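PDB 2YXH: MazG-related protein from Thermotoga maritima, which probably hydrolyses nucleoside triphosphates to monophosphates and pyrophosphate, as MazG-family enzymes do, and binds magnesium ions. Local coordinates for residues K21-I24 / E25-L28; L47-L50 / E51-I54; G73-L76 / E77-I80; K82-E85 / K86-R90; S101-E104 / A105-W109. The protein carries 1 engineered substitution. All coordinates share one frame; numbering follows the deposited sequence.

The five contacts follow one another in series along an almost wholly helical chain, and each is local. Contacts 1, 3 and 5 sit at the starts of helices 24-43, 76-90 and 102-113; contact 2 opens helix 47-72, and contact 4 runs along the later part of helix 76-90. Contacts 3 and 4 share that helix, with centres about 14 Å apart, whereas the centres of contacts 1 and 5 are about 38 Å apart, on opposite sides of the chain's centre. All five touch the second subunit. Contact 2 supplies a magnesium ligand, and the lysines of contact 4 reach acidic residues of the partner chain, which suggests that metal site and subunit interface are closely linked.

Contact 1: K21-I24 / E25-L28; sequences KQSI and ETLL
Ser23 and Thr26 meet through their hydroxyls, OG and OG1 lying 3.1 Å apart in a hydrogen bond that either could donate. The serine reaches this position because its OG stands between its own backbone N and carbonyl carbon (chi1 66°), while the threonine turns OG1 away from its carbonyl carbon and back toward the start of the helix. With OG1 so placed, the methyl CG2 of Thr26 points to Gln22 and lies 3.7 Å from Gln22 OE1, the two side chains passing at a slant. The amide nitrogen of Gln22 is held elsewhere, by the carbonyl of Trp18. Farther round the turn Leu27 leans back over the loop, its CG 4.0 Å from Gln22 CB. Glu25, bent at its second torsion, brings OE1 beside the serine, 3.6 Å from Ser23 CB. Behind these side chains Ser23 O accepts from Leu27 N at 2.9 Å, and only weakly from Thr26 N. Ile24 O takes Leu28 N at 2.7 Å. Ile24 and Leu27 pack on Val64 of helix 47-72, and Ile24 also on Val42 of the second subunit, where Leu28 meets Ile35. The arrangement is an N-cap serine whose hydroxyl pairs with the side chain of the third helical residue, at the start of helix 24-43, which farther along carries the magnesium ligands Glu34 and Glu37 of this all-helical MazG-family fold.

Contact 2: L47-L50 / E51-I54; sequences LANL and EEEI. With MG (magnesium ion), chain D.
Glu53 and Asn49 lie one turn apart, and Glu53 makes the strongest polar link, its OE1 binding magnesium at 2.1 Å. Glu34, Glu37 and Asp56 complete the protein ligands, and two waters also bind the ion. One of these waters donates to Glu53 OE2 and to Glu52 OE2, at 2.5 Å each, placing Glu52 in the second shell; the same Glu52 oxygen forms a salt bridge to Lys86 of the second subunit. The side chain of Asn49 lies across both glutamates, its amide plane turned 67° from the Glu53 carboxylate and 71° from that of Glu52. With an alanine in place of Asn49, the two carboxylates would probably lose the polar group beside them, although metal, water and lysine would still hold them. Another water joins Ala48 O to Glu51 OE1, which also meets Lys82 of the second subunit. The backbone bond from Glu53 N to Asn49 O, 2.9 Å, is nearly straight at 172°. On the buried side Leu50 and Ile54 run side by side, CD1 of the leucine 4.0 Å from CG1 of the isoleucine. Gathered without cations, these acids would probably repel one another; the metal and the partner's lysines probably offset much of that charge.

Contact 3: G73-L76 / E77-I80; sequences GIDL and ESAI
Leu76 and Ile80 are joined twice, by a backbone bond and by their side chains. Ile80 N donates to Leu76 O at 2.8 Å, an almost straight bond, and one residue earlier Ala79 N donates to Asp75 O at 2.9 Å, bent to 141°. These two carbonyls thus accept the first regular helical bonds of helix 76-90. Asp75 stands at the N-cap. Its CG is anti to the backbone N (chi1 -177°), which swings the carboxylate over the helix start, and OD2 comes within 3.4 Å of Ser78 OG. The serine is the donor, but the bond is weak and its one proton has another acceptor within reach. Glu77 bends across the leucine, OE2 4.0 Å from Leu76 CD2. The apolar contact is tight: Leu76 CG lies 3.4 Å from Ile80 CD1, closer than usual for two carbons, and the chains cross at a slant. Replacing Leu76 with an alanine takes away the branch against Ile80 CD1 and would probably leave a gap there and cost the packing on Ile58 of the second subunit. Ile74 CG2 rests on Ala79 CB, and Ile74 is hydrogen-bonded through its backbone to Ala68 of helix 47-72, on which it also packs. An acidic residue here probably suits the helix dipole, so the chemistry combines a weak side-chain link at the N-cap position with backbone bonds and a hydrophobic side shared with the partner chain.

Contact 4: K82-E85 / K86-R90; sequences KVVE and KISHR
The imidazole of His89 leads away from the preceding turn, and it is His89 CB that touches Glu85 O, at 3.2 Å. The other flat group, the guanidinium of Arg90, meets Lys86 within 86-90, with Lys86 CG 3.8 Å above one face and displaced toward its rim. Here the lysine offers its aliphatic part, while its amino group leads away from the arginine. CG of Lys86 is anti to the backbone N (chi1 179°) and the chain bends only later, about CG-CD, a course that carries NZ to Asp56 and Glu52 of the second subunit, where it forms salt bridges. Backbone i to i+4 bonds hold the helix: Lys86 N to Lys82 O, Ile87 N to Val83 O, and His89 N to Glu85 O at 3.0 Å. Val84 O accepts from Ser88 N at 3.0 Å; the hydroxyl OG is modelled beside it too, implausibly close, so that second bond is doubtful in detail. OG points back along the helix, beside its own backbone N, and lies alongside Val84 CG1. On the buried side Val83 CG2 and Ile87 CG1 make a loose apolar contact. Lys82 reaches Glu51 of the second subunit. This part of helix 76-90 lies against the partner chain, with Val83 on Gly55 and Ile87 on Tyr59 there, while at its end Arg90 packs on Trp109 and Lys113 of helix 102-113.

Contact 5: S101-E104 / A105-W109; sequences SLEE and AEKIW
Glu103 and Lys107 supply the charged interaction of this surface helix, their side chains running side by side in the same direction. Lys107 NZ lies 3.2 Å from Glu103 OE1, a salt bridge whose hydrogen bond is weak. A water bridges the pair, donating to Glu103 OE1 at 2.5 Å and accepting from Lys107 NZ at 2.8 Å. The lysine's methylenes lie along the glutamate as well, with Lys107 CE 3.8 Å from Glu103 CG. The backbone bonds are regular: Ala105 N to Ser101 O at 2.9 Å, running at 167°, followed by Glu106 N to Leu102 O, Lys107 N to Glu103 O and Ile108 N to Glu104 O. At the start of the helix Ser101 and Glu104 form a capping box, in which the serine hydroxyl accepts from Glu104 N and the glutamate returns a weak, long bond from Ser101 N to its OE1. The exact place of the serine oxygen is less sure. Two side-chain carbons lie over backbone carbonyls. Glu106 folds back because its CG sits between its backbone N and carbonyl carbon (chi1 53°), which brings CG to 3.1 Å from Glu103 O, and Ala105 CB rests 3.4 Å from Leu102 O. In the packing, Ala105 lies against Trp93 and Ile100 of the preceding loop and against Pro17 of the second subunit. Leu102 packs on Lys21 of that subunit, while Ile108 turns to Trp93 and Trp96.

Contact 1: K21-I24 / E25-L28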
loop_
_atom_site.group_PDB
_atom_site.type_symbol
_atom_site.label_atom_id
_atom_site.label_comp_id
_atom_site.label_asym_id
_atom_site.label_seq_id
_atom_site.Cartn_x
_atom_site.Cartn_y
_atom_site.Cartn_z
ATOM N N LYS A 21 12.234 16.496 -0.853
ATOM C CA LYS A 21 11.819 17.238 -2.000
ATOM C C LYS A 21 10.580 16.714 -2.683
ATOM O O LYS A 21 10.079 17.389 -3.602
ATOM C CB LYS A 21 12.969 17.412 -3.004
ATOM C CG LYS A 21 14.153 18.313 -2.451
ATOM C CD LYS A 21 13.573 19.612 -1.791
ATOM C CE LYS A 21 14.422 20.335 -0.694
ATOM N NZ LYS A 21 13.445 20.948 0.373
ATOM N N GLN A 22 10.095 15.525 -2.303
ATOM C CA GLN A 22 8.873 14.926 -2.922
ATOM C C GLN A 22 7.539 15.402 -2.285
ATOM O O GLN A 22 7.371 15.447 -1.067
ATOM C CB GLN A 22 8.918 13.366 -2.975
ATOM C CG GLN A 22 10.258 12.769 -3.326
ATOM C CD GLN A 22 10.878 13.417 -4.533
ATOM O OE1 GLN A 22 10.289 13.377 -5.652
ATOM N NE2 GLN A 22 12.074 14.042 -4.344
ATOM N N SER A 23 6.577 15.753 -3.111
ATOM C CA SER A 23 5.248 16.088 -2.593
ATOM C C SER A 23 4.383 14.828 -2.676
ATOM O O SER A 23 4.672 13.883 -3.420
ATOM C CB SER A 23 4.602 17.185 -3.440
ATOM O OG SER A 23 4.367 16.648 -4.712
ATOM N N ILE A 24 3.317 14.814 -1.903
ATOM C CA ILE A 24 2.345 13.710 -1.934
ATOM C C ILE A 24 1.829 13.435 -3.320
ATOM O O ILE A 24 1.721 12.297 -3.749
ATOM C CB ILE A 24 1.227 13.906 -0.842
ATOM C CG1 ILE A 24 0.575 12.578 -0.467
ATOM C CG2 ILE A 24 0.240 14.975 -1.192
ATOM C CD1 ILE A 24 -0.208 12.683 0.833
ATOM N N GLU A 25 1.563 14.497 -4.047
ATOM C CA GLU A 25 1.274 14.432 -5.477
ATOM C C GLU A 25 2.267 13.623 -6.262
ATOM O O GLU A 25 1.922 12.733 -7.017
ATOM C CB GLU A 25 1.222 15.846 -6.048
ATOM C CG GLU A 25 -0.103 16.590 -5.670
ATOM C CD GLU A 25 0.037 17.660 -4.562
ATOM O OE1 GLU A 25 1.007 17.655 -3.772
ATOM O OE2 GLU A 25 -0.862 18.548 -4.513
ATOM N N THR A 26 3.521 13.916 -6.064
ATOM C CA THR A 26 4.549 13.231 -6.807
ATOM C C THR A 26 4.569 11.745 -6.404
ATOM O O THR A 26 4.771 10.843 -7.231
ATOM C CB THR A 26 5.944 13.874 -6.513
ATOM O OG1 THR A 26 5.970 15.209 -7.010
ATOM C CG2 THR A 26 6.986 13.154 -7.270
ATOM N N LEU A 27 4.390 11.510 -5.108
ATOM C CA LEU A 27 4.401 10.178 -4.617
ATOM C C LEU A 27 3.187 9.378 -5.096
ATOM O O LEU A 27 3.287 8.166 -5.415
ATOM C CB LEU A 27 4.523 10.219 -3.114
ATOM C CG LEU A 27 5.891 10.807 -2.764
ATOM C CD1 LEU A 27 6.051 11.080 -1.146
ATOM C CD2 LEU A 27 6.981 9.918 -3.417
ATOM N N LEU A 28 2.059 10.074 -5.157
ATOM C CA LEU A 28 0.847 9.485 -5.695
ATOM C C LEU A 28 1.054 8.938 -7.085
ATOM O O LEU A 28 0.605 7.822 -7.379
ATOM C CB LEU A 28 -0.313 10.458 -5.660
ATOM C CG LEU A 28 -0.977 10.443 -4.313
ATOM C CD1 LEU A 28 -1.907 11.571 -4.168
ATOM C CD2 LEU A 28 -1.693 9.055 -4.038
#

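Contact 2: L47-L50 / E51-I54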
loop_
_atom_site.group_PDB
_atom_site.type_symbol
_atom_site.label_atom_id
_atom_site.label_comp_id
_atom_site.label_asym_id
_atom_site.label_seq_id
_atom_site.Cartn_x
_atom_site.Cartn_y
_atom_site.Cartn_z
ATOM N N LEU A 47 6.417 -14.289 -12.498
ATOM C CA LEU A 47 6.176 -14.402 -11.108
ATOM C C LEU A 47 7.238 -13.680 -10.236
ATOM O O LEU A 47 6.909 -13.088 -9.158
ATOM C CB LEU A 47 6.070 -15.879 -10.745
ATOM C CG LEU A 47 4.994 -16.750 -11.358
ATOM C CD1 LEU A 47 5.071 -18.049 -10.655
ATOM C CD2 LEU A 47 3.612 -16.018 -11.186
ATOM N N ALA A 48 8.516 -13.776 -10.663
ATOM C CA ALA A 48 9.643 -13.073 -9.974
ATOM C C ALA A 48 9.442 -11.561 -10.061
ATOM O O ALA A 48 9.721 -10.852 -9.098
ATOM C CB ALA A 48 10.963 -13.404 -10.596
ATOM N N ASN A 49 8.933 -11.072 -11.207
ATOM C CA ASN A 49 8.740 -9.656 -11.357
ATOM C C ASN A 49 7.487 -9.273 -10.593
ATOM O O ASN A 49 7.439 -8.216 -10.004
ATOM C CB ASN A 49 8.612 -9.248 -12.832
ATOM C CG ASN A 49 8.482 -7.699 -13.013
ATOM O OD1 ASN A 49 9.347 -6.905 -12.566
ATOM N ND2 ASN A 49 7.447 -7.276 -13.715
ATOM N N LEU A 50 6.466 -10.151 -10.581
ATOM C CA LEU A 50 5.213 -9.809 -9.893
ATOM C C LEU A 50 5.607 -9.584 -8.406
ATOM O O LEU A 50 5.150 -8.625 -7.787
ATOM C CB LEU A 50 4.095 -10.856 -10.098
ATOM C CG LEU A 50 2.736 -10.540 -9.428
ATOM C CD1 LEU A 50 2.102 -9.183 -9.647
ATOM C CD2 LEU A 50 1.775 -11.669 -9.824
ATOM N N GLU A 51 6.513 -10.437 -7.907
ATOM C CA GLU A 51 6.876 -10.361 -6.535
ATOM C C GLU A 51 7.666 -9.065 -6.220
ATOM O O GLU A 51 7.392 -8.410 -5.244
ATOM C CB GLU A 51 7.699 -11.559 -6.140
ATOM C CG GLU A 51 8.280 -11.468 -4.766
ATOM C CD GLU A 51 9.249 -12.635 -4.540
ATOM O OE1 GLU A 51 10.336 -12.582 -5.152
ATOM O OE2 GLU A 51 8.940 -13.596 -3.781
ATOM N N GLU A 52 8.623 -8.713 -7.040
ATOM C CA GLU A 52 9.176 -7.426 -7.028
ATOM C C GLU A 52 8.176 -6.266 -7.031
ATOM O O GLU A 52 8.256 -5.427 -6.191
ATOM C CB GLU A 52 10.206 -7.276 -8.142
ATOM C CG GLU A 52 11.087 -5.914 -8.046
ATOM C CD GLU A 52 11.528 -5.297 -9.445
ATOM O OE1 GLU A 52 11.628 -6.056 -10.444
ATOM O OE2 GLU A 52 11.814 -4.069 -9.507
ATOM N N GLU A 53 7.322 -6.129 -8.047
ATOM C CA GLU A 53 6.451 -5.027 -8.075
ATOM C C GLU A 53 5.450 -4.982 -6.871
ATOM O O GLU A 53 5.039 -3.892 -6.443
ATOM C CB GLU A 53 5.706 -5.073 -9.411
ATOM C CG GLU A 53 6.733 -5.288 -10.581
ATOM C CD GLU A 53 7.747 -4.127 -10.657
ATOM O OE1 GLU A 53 7.537 -3.074 -10.012
ATOM O OE2 GLU A 53 8.790 -4.250 -11.329
ATOM N N ILE A 54 4.958 -6.135 -6.434
ATOM C CA ILE A 54 4.108 -6.111 -5.203
ATOM C C ILE A 54 4.873 -5.356 -4.076
ATOM O O ILE A 54 4.362 -4.429 -3.426
ATOM C CB ILE A 54 3.663 -7.515 -4.784
ATOM C CG1 ILE A 54 2.650 -8.051 -5.856
ATOM C CG2 ILE A 54 2.915 -7.434 -3.418
ATOM C CD1 ILE A 54 1.364 -7.200 -6.008
HETATM MG MG MG D . 8.676 -1.435 -9.504
HETATM O O HOH W 1 11.553 -11.812 -7.311
HETATM O O HOH W 2 10.357 -2.420 -10.760
HETATM O O HOH W 3 9.910 0.473 -9.371
#

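Contact 3: G73-L76 / E77-I80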
loop_
_atom_site.group_PDB
_atom_site.type_symbol
_atom_site.label_atom_id
_atom_site.label_comp_id
_atom_site.label_asym_id
_atom_site.label_seq_id
_atom_site.Cartn_x
_atom_site.Cartn_y
_atom_site.Cartn_z
ATOM N N GLY A 73 -0.093 16.088 8.620
ATOM C CA GLY A 73 -0.142 15.548 9.997
ATOM C C GLY A 73 -0.996 14.294 10.138
ATOM O O GLY A 73 -1.288 13.842 11.251
ATOM N N ILE A 74 -1.305 13.624 9.036
ATOM C CA ILE A 74 -2.074 12.354 9.121
ATOM C C ILE A 74 -1.340 11.223 9.906
ATOM O O ILE A 74 -0.265 10.765 9.529
ATOM C CB ILE A 74 -2.448 11.777 7.716
ATOM C CG1 ILE A 74 -3.125 12.812 6.794
ATOM C CG2 ILE A 74 -3.391 10.633 7.869
ATOM C CD1 ILE A 74 -4.431 13.504 7.379
ATOM N N ASP A 75 -1.964 10.702 10.932
ATOM C CA ASP A 75 -1.356 9.622 11.705
ATOM C C ASP A 75 -1.769 8.309 11.016
ATOM O O ASP A 75 -2.932 8.125 10.785
ATOM C CB ASP A 75 -1.990 9.698 13.073
ATOM C CG ASP A 75 -1.436 8.708 14.051
ATOM O OD1 ASP A 75 -0.474 7.988 13.792
ATOM O OD2 ASP A 75 -1.969 8.698 15.150
ATOM N N LEU A 76 -0.822 7.404 10.754
ATOM C CA LEU A 76 -1.083 6.201 9.986
ATOM C C LEU A 76 -1.880 5.226 10.803
ATOM O O LEU A 76 -2.781 4.607 10.265
ATOM C CB LEU A 76 0.212 5.505 9.527
ATOM C CG LEU A 76 0.000 4.150 8.826
ATOM C CD1 LEU A 76 -0.641 4.414 7.446
ATOM C CD2 LEU A 76 1.266 3.458 8.613
ATOM N N GLU A 77 -1.544 5.052 12.094
ATOM C CA GLU A 77 -2.389 4.229 12.938
ATOM C C GLU A 77 -3.792 4.818 12.975
ATOM O O GLU A 77 -4.748 4.123 12.762
ATOM C CB GLU A 77 -1.798 4.005 14.346
ATOM C CG GLU A 77 -0.284 3.814 14.360
ATOM C CD GLU A 77 0.164 2.596 13.501
ATOM O OE1 GLU A 77 -0.466 1.531 13.795
ATOM O OE2 GLU A 77 1.097 2.679 12.568
ATOM N N SER A 78 -3.978 6.101 13.156
ATOM C CA SER A 78 -5.346 6.507 13.049
ATOM C C SER A 78 -5.977 6.135 11.727
ATOM O O SER A 78 -7.158 5.756 11.709
ATOM C CB SER A 78 -5.516 7.987 13.261
ATOM O OG SER A 78 -5.268 8.199 14.617
ATOM N N ALA A 79 -5.249 6.313 10.612
ATOM C CA ALA A 79 -5.846 6.218 9.262
ATOM C C ALA A 79 -6.224 4.772 9.055
ATOM O O ALA A 79 -7.275 4.464 8.506
ATOM C CB ALA A 79 -4.890 6.693 8.190
ATOM N N ILE A 80 -5.342 3.902 9.529
ATOM C CA ILE A 80 -5.582 2.456 9.538
ATOM C C ILE A 80 -6.726 2.086 10.446
ATOM O O ILE A 80 -7.550 1.319 10.014
ATOM C CB ILE A 80 -4.325 1.585 9.824
ATOM C CG1 ILE A 80 -3.275 1.852 8.723
ATOM C CG2 ILE A 80 -4.700 0.104 9.890
ATOM C CD1 ILE A 80 -1.846 1.338 8.991
#

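Contact 4: K82-E85 / K86-R90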
loop_
_atom_site.group_PDB
_atom_site.type_symbol
_atom_site.label_atom_id
_atom_site.label_comp_id
_atom_site.label_asym_id
_atom_site.label_seq_id
_atom_site.Cartn_x
_atom_site.Cartn_y
_atom_site.Cartn_z
ATOM N N LYS A 82 -9.216 3.699 11.292
ATOM C CA LYS A 82 -10.396 4.114 10.688
ATOM C C LYS A 82 -10.895 3.120 9.591
ATOM O O LYS A 82 -12.087 2.874 9.493
ATOM C CB LYS A 82 -10.177 5.463 10.104
ATOM C CG LYS A 82 -11.431 6.290 9.927
ATOM C CD LYS A 82 -11.586 7.351 11.051
ATOM C CE LYS A 82 -10.201 7.672 11.583
ATOM N NZ LYS A 82 -10.105 8.974 12.314
ATOM N N VAL A 83 -10.005 2.638 8.703
ATOM C CA VAL A 83 -10.447 1.871 7.521
ATOM C C VAL A 83 -10.871 0.497 8.107
ATOM O O VAL A 83 -11.784 -0.126 7.624
ATOM C CB VAL A 83 -9.325 1.713 6.408
ATOM C CG1 VAL A 83 -8.102 0.874 7.028
ATOM C CG2 VAL A 83 -9.903 1.152 5.050
ATOM N N VAL A 84 -10.215 0.056 9.175
ATOM C CA VAL A 84 -10.653 -1.097 9.827
ATOM C C VAL A 84 -12.104 -0.989 10.429
ATOM O O VAL A 84 -12.871 -1.956 10.416
ATOM C CB VAL A 84 -9.680 -1.446 10.929
ATOM C CG1 VAL A 84 -10.320 -2.332 11.867
ATOM C CG2 VAL A 84 -8.490 -2.197 10.269
ATOM N N GLU A 85 -12.424 0.173 10.984
ATOM C CA GLU A 85 -13.772 0.387 11.436
ATOM C C GLU A 85 -14.705 0.272 10.274
ATOM O O GLU A 85 -15.770 -0.297 10.415
ATOM C CB GLU A 85 -13.962 1.816 11.890
ATOM C CG GLU A 85 -13.721 1.976 13.316
ATOM C CD GLU A 85 -13.431 3.422 13.679
ATOM O OE1 GLU A 85 -14.074 4.355 13.138
ATOM O OE2 GLU A 85 -12.558 3.602 14.504
ATOM N N LYS A 86 -14.324 0.872 9.146
ATOM C CA LYS A 86 -15.249 0.960 8.021
ATOM C C LYS A 86 -15.528 -0.468 7.517
ATOM O O LYS A 86 -16.634 -0.954 7.582
ATOM C CB LYS A 86 -14.656 1.845 6.943
ATOM C CG LYS A 86 -15.466 2.034 5.714
ATOM C CD LYS A 86 -14.566 2.499 4.609
ATOM C CE LYS A 86 -14.590 3.963 4.423
ATOM N NZ LYS A 86 -13.798 4.329 3.162
ATOM N N ILE A 87 -14.493 -1.155 7.088
ATOM C CA ILE A 87 -14.594 -2.541 6.661
ATOM C C ILE A 87 -15.408 -3.405 7.582
ATOM O O ILE A 87 -16.261 -4.140 7.110
ATOM C CB ILE A 87 -13.122 -3.175 6.503
ATOM C CG1 ILE A 87 -12.367 -2.449 5.401
ATOM C CG2 ILE A 87 -13.168 -4.642 6.066
ATOM C CD1 ILE A 87 -13.356 -2.059 4.108
ATOM N N SER A 88 -15.108 -3.353 8.896
ATOM C CA SER A 88 -15.725 -4.250 9.880
ATOM C C SER A 88 -17.174 -3.951 9.963
ATOM O O SER A 88 -18.034 -4.821 10.113
ATOM C CB SER A 88 -15.105 -4.121 11.302
ATOM O OG SER A 88 -13.691 -4.030 11.198
ATOM N N HIS A 89 -17.460 -2.674 9.850
ATOM C CA HIS A 89 -18.800 -2.311 9.828
ATOM C C HIS A 89 -19.506 -2.778 8.547
ATOM O O HIS A 89 -20.553 -3.440 8.673
ATOM C CB HIS A 89 -18.953 -0.848 10.062
ATOM C CG HIS A 89 -20.377 -0.437 10.062
ATOM N ND1 HIS A 89 -21.261 -0.817 11.068
ATOM C CD2 HIS A 89 -21.089 0.261 9.155
ATOM C CE1 HIS A 89 -22.457 -0.346 10.766
ATOM N NE2 HIS A 89 -22.373 0.321 9.625
ATOM N N ARG A 90 -19.004 -2.409 7.349
ATOM C CA ARG A 90 -19.550 -2.886 6.084
ATOM C C ARG A 90 -19.644 -4.390 5.788
ATOM O O ARG A 90 -20.587 -4.869 5.103
ATOM C CB ARG A 90 -18.921 -2.186 4.876
ATOM C CG ARG A 90 -19.068 -0.686 4.947
ATOM C CD ARG A 90 -18.392 0.047 3.822
ATOM N NE ARG A 90 -18.721 1.487 3.853
ATOM C CZ ARG A 90 -18.388 2.387 2.916
ATOM N NH1 ARG A 90 -17.709 2.043 1.836
ATOM N NH2 ARG A 90 -18.763 3.653 3.067
#

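Contact 5: S101-E104 / A105-W109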
loop_
_atom_site.group_PDB
_atom_site.type_symbol
_atom_site.label_atom_id
_atom_site.label_comp_id
_atom_site.label_asym_id
_atom_site.label_seq_id
_atom_site.Cartn_x
_atom_site.Cartn_y
_atom_site.Cartn_z
ATOM N N SER A 101 -23.580 -16.271 1.349
ATOM C CA SER A 101 -23.579 -16.206 -0.129
ATOM C C SER A 101 -23.282 -14.795 -0.622
ATOM O O SER A 101 -23.541 -13.832 0.073
ATOM C CB SER A 101 -24.964 -16.587 -0.647
ATOM O OG SER A 101 -25.884 -15.620 -0.146
ATOM N N LEU A 102 -22.823 -14.676 -1.862
ATOM C CA LEU A 102 -22.531 -13.386 -2.415
ATOM C C LEU A 102 -23.762 -12.508 -2.205
ATOM O O LEU A 102 -23.621 -11.292 -1.816
ATOM C CB LEU A 102 -22.165 -13.501 -3.921
ATOM C CG LEU A 102 -21.753 -12.197 -4.639
ATOM C CD1 LEU A 102 -20.544 -11.537 -3.979
ATOM C CD2 LEU A 102 -21.531 -12.313 -6.195
ATOM N N GLU A 103 -24.963 -13.100 -2.464
ATOM C CA GLU A 103 -26.233 -12.288 -2.453
ATOM C C GLU A 103 -26.579 -11.814 -1.013
ATOM O O GLU A 103 -26.955 -10.662 -0.750
ATOM C CB GLU A 103 -27.440 -13.034 -3.038
ATOM C CG GLU A 103 -28.641 -12.987 -2.047
ATOM C CD GLU A 103 -29.863 -13.656 -2.549
ATOM O OE1 GLU A 103 -30.898 -13.518 -1.862
ATOM O OE2 GLU A 103 -29.814 -14.333 -3.598
ATOM N N GLU A 104 -26.393 -12.721 -0.077
ATOM C CA GLU A 104 -26.577 -12.326 1.263
ATOM C C GLU A 104 -25.623 -11.117 1.600
ATOM O O GLU A 104 -26.090 -10.023 2.020
ATOM C CB GLU A 104 -26.405 -13.572 2.156
ATOM C CG GLU A 104 -27.533 -14.647 1.931
ATOM C CD GLU A 104 -27.465 -15.894 2.874
ATOM O OE1 GLU A 104 -26.365 -16.304 3.398
ATOM O OE2 GLU A 104 -28.537 -16.505 3.049
ATOM N N ALA A 105 -24.300 -11.322 1.391
ATOM C CA ALA A 105 -23.229 -10.328 1.584
ATOM C C ALA A 105 -23.565 -9.011 0.935
ATOM O O ALA A 105 -23.445 -7.932 1.575
ATOM C CB ALA A 105 -21.874 -10.855 1.012
ATOM N N GLU A 106 -24.011 -9.037 -0.321
ATOM C CA GLU A 106 -24.307 -7.738 -0.896
ATOM C C GLU A 106 -25.495 -7.016 -0.232
ATOM O O GLU A 106 -25.443 -5.803 -0.046
ATOM C CB GLU A 106 -24.528 -7.801 -2.367
ATOM C CG GLU A 106 -25.540 -8.778 -2.817
ATOM C CD GLU A 106 -25.732 -8.751 -4.358
ATOM O OE1 GLU A 106 -26.153 -7.644 -4.872
ATOM O OE2 GLU A 106 -25.454 -9.815 -5.021
ATOM N N LYS A 107 -26.553 -7.752 0.096
ATOM C CA LYS A 107 -27.756 -7.149 0.661
ATOM C C LYS A 107 -27.314 -6.469 1.928
ATOM O O LYS A 107 -27.678 -5.313 2.170
ATOM C CB LYS A 107 -28.777 -8.234 0.970
ATOM C CG LYS A 107 -29.531 -8.711 -0.218
ATOM C CD LYS A 107 -30.844 -9.277 0.213
ATOM C CE LYS A 107 -31.207 -10.484 -0.665
ATOM N NZ LYS A 107 -32.422 -11.269 -0.128
ATOM N N ILE A 108 -26.460 -7.137 2.721
ATOM C CA ILE A 108 -25.941 -6.475 3.891
ATOM C C ILE A 108 -25.182 -5.207 3.513
ATOM O O ILE A 108 -25.418 -4.108 4.025
ATOM C CB ILE A 108 -25.037 -7.387 4.669
ATOM C CG1 ILE A 108 -25.840 -8.634 5.111
ATOM C CG2 ILE A 108 -24.372 -6.580 5.811
ATOM C CD1 ILE A 108 -25.210 -9.500 6.280
ATOM N N TRP A 109 -24.331 -5.350 2.520
ATOM C CA TRP A 109 -23.415 -4.316 2.248
ATOM C C TRP A 109 -24.160 -3.081 1.710
ATOM O O TRP A 109 -23.823 -1.925 2.047
ATOM C CB TRP A 109 -22.352 -4.833 1.287
ATOM C CG TRP A 109 -21.359 -3.836 0.962
ATOM C CD1 TRP A 109 -20.213 -3.560 1.640
ATOM C CD2 TRP A 109 -21.416 -2.913 -0.136
ATOM N NE1 TRP A 109 -19.520 -2.558 1.016
ATOM C CE2 TRP A 109 -20.227 -2.141 -0.083
ATOM C CE3 TRP A 109 -22.328 -2.719 -1.210
ATOM C CZ2 TRP A 109 -19.920 -1.153 -1.054
ATOM C CZ3 TRP A 109 -22.032 -1.724 -2.213
ATOM C CH2 TRP A 109 -20.833 -0.951 -2.118
HETATM O O HOH W 4 -30.735 -13.348 0.621
#